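Capsid protein VP1 (Human polyomavirus 12, PDB 6Y5Z) probably builds the T=7 icosahedral capsid of the virus, assembling as pentamers of five VP1 copies. Local coordinates at residues P63-C67 against L240-V245; K93-S99 against L213-N217. All blocks are in the same frame, centred on the assembly; numbering follows the deposited sequence. Where two conformers were deposited one is given.

Contact 1. Residues P63-C67 against L240-V245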
loop_
_atom_site.group_PDB
_atom_site.type_symbol
_atom_site.label_atom_id
_atom_site.label_comp_id
_atom_site.label_asym_id
_atom_site.label_seq_id
_atom_site.Cartn_x
_atom_site.Cartn_y
_atom_site.Cartn_z
ATOM N N PRO D 63 16.878 15.343 -15.658
ATOM C CA PRO D 63 15.633 15.124 -16.390
ATOM C C PRO D 63 14.771 16.376 -16.536
ATOM O O PRO D 63 14.830 17.279 -15.704
ATOM C CB PRO D 63 14.902 14.068 -15.539
ATOM C CG PRO D 63 15.431 14.323 -14.137
ATOM C CD PRO D 63 16.890 14.680 -14.352
ATOM N N TYR D 64 13.996 16.381 -17.611
ATOM C CA TYR D 64 13.160 17.520 -18.044
ATOM C C TYR D 64 11.715 17.068 -18.188
ATOM O O TYR D 64 11.458 15.883 -18.412
ATOM C CB TYR D 64 13.639 18.072 -19.392
ATOM C CG TYR D 64 15.048 18.587 -19.346
ATOM C CD1 TYR D 64 15.299 19.897 -18.968
ATOM C CD2 TYR D 64 16.126 17.758 -19.580
ATOM C CE1 TYR D 64 16.589 20.368 -18.864
ATOM C CE2 TYR D 64 17.423 18.221 -19.475
ATOM C CZ TYR D 64 17.656 19.528 -19.085
ATOM O OH TYR D 64 18.917 20.013 -18.908
ATOM N N TYR D 65 10.803 18.030 -18.193
ATOM C CA TYR D 65 9.410 17.798 -18.633
ATOM C C TYR D 65 9.397 17.565 -20.143
ATOM O O TYR D 65 10.113 18.255 -20.882
ATOM C CB TYR D 65 8.501 18.962 -18.242
ATOM C CG TYR D 65 8.216 19.038 -16.763
ATOM C CD1 TYR D 65 7.332 18.151 -16.164
ATOM C CD2 TYR D 65 8.853 19.948 -15.943
ATOM C CE1 TYR D 65 7.104 18.167 -14.803
ATOM C CE2 TYR D 65 8.616 19.990 -14.580
ATOM C CZ TYR D 65 7.733 19.103 -13.999
ATOM O OH TYR D 65 7.486 19.155 -12.660
ATOM N N SER D 66 8.591 16.600 -20.580
ATOM C CA SER D 66 8.151 16.424 -21.984
ATOM C C SER D 66 6.876 17.238 -22.210
ATOM O O SER D 66 6.028 17.339 -21.292
ATOM C CB SER D 66 7.930 14.969 -22.261
ATOM O OG SER D 66 9.142 14.245 -22.123
ATOM N N CYS D 67 6.681 17.766 -23.412
ATOM C CA CYS D 67 5.404 18.436 -23.769
ATOM C C CYS D 67 5.208 18.471 -25.274
ATOM O O CYS D 67 6.193 18.405 -26.017
ATOM C CB CYS D 67 5.257 19.822 -23.176
ATOM S SG CYS D 67 6.539 20.984 -23.721
ATOM N N LEU D 240 -0.356 18.449 -24.002
ATOM C CA LEU D 240 0.011 17.241 -23.242
ATOM C C LEU D 240 1.372 17.489 -22.626
ATOM O O LEU D 240 2.261 18.037 -23.304
ATOM C CB LEU D 240 0.091 16.030 -24.156
ATOM C CG LEU D 240 -1.125 15.797 -25.049
ATOM C CD1 LEU D 240 -0.874 14.622 -25.983
ATOM C CD2 LEU D 240 -2.359 15.566 -24.204
ATOM N N SER D 241 1.543 17.064 -21.387
ATOM C CA SER D 241 2.782 17.263 -20.596
ATOM C C SER D 241 3.045 15.990 -19.793
ATOM O O SER D 241 2.058 15.400 -19.382
ATOM C CB SER D 241 2.627 18.424 -19.660
ATOM O OG SER D 241 2.264 19.615 -20.342
ATOM N N CYS D 242 4.297 15.634 -19.549
ATOM C CA CYS D 242 4.571 14.495 -18.641
ATOM C C CYS D 242 6.035 14.479 -18.232
ATOM O O CYS D 242 6.863 15.182 -18.826
ATOM C CB CYS D 242 4.167 13.177 -19.275
ATOM S SG CYS D 242 4.972 12.816 -20.856
ATOM N N CYS D 243 6.325 13.663 -17.227
ATOM C CA CYS D 243 7.680 13.186 -16.912
ATOM C C CYS D 243 7.509 11.837 -16.223
ATOM O O CYS D 243 6.587 11.697 -15.399
ATOM C CB CYS D 243 8.407 14.183 -16.024
ATOM S SG CYS D 243 10.135 13.724 -15.778
ATOM N N ASP D 244 8.355 10.886 -16.561
ATOM C CA ASP D 244 8.277 9.517 -16.012
ATOM C C ASP D 244 9.681 8.986 -15.775
ATOM O O ASP D 244 10.189 8.183 -16.574
ATOM C CB ASP D 244 7.451 8.636 -16.944
ATOM C CG ASP D 244 6.003 9.081 -16.964
ATOM O OD1 ASP D 244 5.316 8.851 -15.942
ATOM O OD2 ASP D 244 5.564 9.712 -17.986
ATOM N N VAL D 245 10.265 9.423 -14.661
ATOM C CA VAL D 245 11.584 8.949 -14.164
ATOM C C VAL D 245 11.356 7.640 -13.414
ATOM O O VAL D 245 10.579 7.645 -12.444
ATOM C CB VAL D 245 12.246 9.973 -13.225
ATOM C CG1 VAL D 245 13.520 9.402 -12.611
ATOM C CG2 VAL D 245 12.525 11.277 -13.958
#

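Contact 2. Residues K93-S99 against L213-N217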
loop_
_atom_site.group_PDB
_atom_site.type_symbol
_atom_site.label_atom_id
_atom_site.label_comp_id
_atom_site.label_asym_id
_atom_site.label_seq_id
_atom_site.Cartn_x
_atom_site.Cartn_y
_atom_site.Cartn_z
ATOM N N LYS D 93 -7.075 8.073 -21.673
ATOM C CA LYS D 93 -6.353 6.851 -21.274
ATOM C C LYS D 93 -4.871 7.129 -21.458
ATOM O O LYS D 93 -4.463 7.554 -22.550
ATOM C CB LYS D 93 -6.788 5.657 -22.112
ATOM C CG LYS D 93 -8.221 5.222 -21.883
ATOM C CD LYS D 93 -8.454 3.815 -22.375
ATOM C CE LYS D 93 -9.811 3.282 -21.990
ATOM N NZ LYS D 93 -10.159 2.118 -22.837
ATOM N N THR D 94 -4.107 6.966 -20.402
ATOM C CA THR D 94 -2.650 7.232 -20.461
ATOM C C THR D 94 -1.926 6.034 -19.880
ATOM O O THR D 94 -2.467 5.346 -19.000
ATOM C CB THR D 94 -2.290 8.551 -19.771
ATOM O OG1 THR D 94 -0.902 8.815 -20.015
ATOM C CG2 THR D 94 -2.563 8.529 -18.286
ATOM N N GLU D 95 -0.766 5.758 -20.449
ATOM C CA GLU D 95 0.032 4.559 -20.142
ATOM C C GLU D 95 1.505 4.937 -20.205
ATOM O O GLU D 95 1.938 5.540 -21.208
ATOM C CB GLU D 95 -0.297 3.501 -21.189
ATOM C CG GLU D 95 0.476 2.225 -21.010
ATOM C CD GLU D 95 -0.356 1.140 -20.407
ATOM O OE1 GLU D 95 -0.898 1.367 -19.290
ATOM O OE2 GLU D 95 -0.457 0.101 -21.077
ATOM N N VAL D 96 2.263 4.538 -19.202
ATOM C CA VAL D 96 3.739 4.571 -19.262
ATOM C C VAL D 96 4.163 3.236 -19.849
ATOM O O VAL D 96 3.811 2.191 -19.288
ATOM C CB VAL D 96 4.350 4.831 -17.879
ATOM C CG1 VAL D 96 5.865 4.742 -17.917
ATOM C CG2 VAL D 96 3.867 6.165 -17.330
ATOM N N ILE D 97 4.879 3.274 -20.962
ATOM C CA ILE D 97 5.238 2.070 -21.766
ATOM C C ILE D 97 6.653 1.632 -21.414
ATOM O O ILE D 97 7.518 2.503 -21.391
ATOM C CB ILE D 97 5.177 2.353 -23.280
ATOM C CG1 ILE D 97 3.807 2.857 -23.714
ATOM C CG2 ILE D 97 5.574 1.104 -24.050
ATOM C CD1 ILE D 97 2.695 2.025 -23.174
ATOM N N GLY D 98 6.889 0.340 -21.225
ATOM C CA GLY D 98 8.276 -0.159 -21.187
ATOM C C GLY D 98 8.781 -0.596 -19.827
ATOM O O GLY D 98 9.982 -0.909 -19.760
ATOM N N SER D 99 7.920 -0.776 -18.818
ATOM C CA SER D 99 8.371 -1.371 -17.539
ATOM C C SER D 99 8.993 -2.743 -17.806
ATOM O O SER D 99 9.939 -3.114 -17.087
ATOM C CB SER D 99 7.258 -1.421 -16.511
ATOM O OG SER D 99 6.230 -2.268 -16.920
ATOM N N LEU D 213 5.105 -0.007 -11.326
ATOM C CA LEU D 213 4.258 0.536 -12.402
ATOM C C LEU D 213 3.097 -0.417 -12.648
ATOM O O LEU D 213 3.286 -1.637 -12.595
ATOM C CB LEU D 213 5.114 0.750 -13.649
ATOM C CG LEU D 213 4.594 1.804 -14.618
ATOM C CD1 LEU D 213 4.794 3.225 -14.079
ATOM C CD2 LEU D 213 5.302 1.673 -15.945
ATOM N N THR D 214 1.929 0.131 -12.889
ATOM C CA THR D 214 0.794 -0.644 -13.439
ATOM C C THR D 214 0.565 -0.213 -14.884
ATOM O O THR D 214 0.935 0.925 -15.280
ATOM C CB THR D 214 -0.454 -0.517 -12.573
ATOM O OG1 THR D 214 -0.889 0.831 -12.701
ATOM C CG2 THR D 214 -0.203 -0.888 -11.132
ATOM N N PHE D 215 -0.019 -1.105 -15.668
ATOM C CA PHE D 215 -0.302 -0.833 -17.091
ATOM C C PHE D 215 -1.542 -1.628 -17.451
ATOM O O PHE D 215 -1.778 -2.720 -16.903
ATOM C CB PHE D 215 0.921 -1.118 -17.954
ATOM C CG PHE D 215 1.491 -2.501 -17.811
ATOM C CD1 PHE D 215 1.030 -3.539 -18.607
ATOM C CD2 PHE D 215 2.484 -2.777 -16.881
ATOM C CE1 PHE D 215 1.560 -4.813 -18.482
ATOM C CE2 PHE D 215 3.007 -4.053 -16.748
ATOM C CZ PHE D 215 2.540 -5.076 -17.553
ATOM N N THR D 216 -2.391 -1.006 -18.248
ATOM C CA THR D 216 -3.689 -1.578 -18.652
ATOM C C THR D 216 -4.211 -0.659 -19.748
ATOM O O THR D 216 -3.706 0.469 -19.849
ATOM C CB THR D 216 -4.667 -1.717 -17.479
ATOM O OG1 THR D 216 -5.880 -2.345 -17.918
ATOM C CG2 THR D 216 -4.999 -0.389 -16.821
ATOM N N ASN D 217 -5.194 -1.114 -20.502
ATOM C CA ASN D 217 -5.916 -0.268 -21.473
ATOM C C ASN D 217 -7.368 -0.124 -21.009
ATOM O O ASN D 217 -8.227 0.226 -21.846
ATOM C CB ASN D 217 -5.784 -0.845 -22.885
ATOM C CG ASN D 217 -6.398 -2.216 -23.077
ATOM O OD1 ASN D 217 -6.626 -2.965 -22.120
ATOM N ND2 ASN D 217 -6.651 -2.566 -24.337
HETATM O O HOH W 1 -3.181 2.836 -18.313
HETATM O O HOH W 2 0.602 2.827 -17.283
#

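Contact 1. Residues P63-C67 against L240-V245
S66 and C242 form an antiparallel hydrogen-bonded pair, and next to it C67 and S241 form a non-hydrogen-bonded pair with their CA atoms 4.3 Å apart. Two backbone bonds join the first pair: S66 N to C242 O at 2.8 Å, and C242 N to S66 O at 3.0 Å. Beside them two CA-H...O contacts add to the ladder, C67 CA to L240 O at 3.2 Å and S241 CA to S66 O at 3.3 Å. From Y65 back to P63, segment 63-67 meets strand 240-245 through side-chain packing. The Y65 ring presents its CD1 edge to C242 O, which lies near the ring plane. The same CD1 touches C243 CB at 4.1 Å. The ring's hydroxyl is held further out, by W187 O and the OH of Y125. C243 SG sits anti to its backbone N (chi1 -173°), which carries the sulfur along the strand towards Y64 O, 3.7 Å away. At the far end P63 CB packs on V245 CG2 at 4.0 Å. Strand 66-71 is here the neighbour of strand 237-250 in the antiparallel beta sandwich of VP1, the jelly-roll core of polyomavirus coat proteins. S66 and C242 point to one face of the sheet, where S66 CB meets C242 SG; S66 OG turns to N27 O. C67 and S241 point to the other face. Strand 257-276 lies next to 237-250; from it F259 touches both P63 and V245. V245 also packs on M103 of a second subunit.

Contact 2. Residues K93-S99 against L213-N217
E95 reaches across to the backbone of T216 and ties strand 93-96 to strand 213-216. The two strands belong to the VP1 jelly roll and its pentamer interface, and their axes run 132° apart. No backbone hydrogen bond joins them directly. Instead E95 OE1 accepts a hydrogen bond from T216 N at 3.0 Å on its syn lone pair, the side of OE2. A bend at chi2 (103°) turns the carboxylate this way, close to F215 CB, and its plane stands 80° from the F215 ring. Water 2 donates to E95 OE1 and to T214 O and accepts from V96 N, so it links both strands to the carboxylate. Water 1 bridges T94 O and T216 O. At one end K93, extended beyond CG, brings NZ to N217 O at 2.9 Å. At the other end L213 CD2 packs on V96 CG1 and on S99 CB, each at 3.7 Å, with the V96 and L213 side chains crossing at about a right angle. The outer layer comes from a third subunit. One of its strands pairs with L213-T216, extending the sheet across the interface, and Y199 OH of that subunit is hydrogen-bonded to E95 OE2. The second carboxylate oxygen is thus fixed from the neighbouring chain. S99 OG lies 3.7 Å from F215 CE2.

In the fold
Contact 1 lies near the centre of the chain and is almost wholly buried; contact 2 is partly exposed, and its centre is about 15 Å from the centre of the chain. Strand 257-276 pairs with both 237-250 and 83-96 and so connects the two contacts. The contacts meet where D244 OD1 touches V96 CG2. Their chemistry follows their places. Contact 1 uses direct backbone bonding and mostly apolar or weakly polar side chains. Contact 2 relies on a carboxylate, a lysine and two waters, and is completed by a neighbouring subunit. In sequence, both segments of contact 2 fall between the two segments of contact 1.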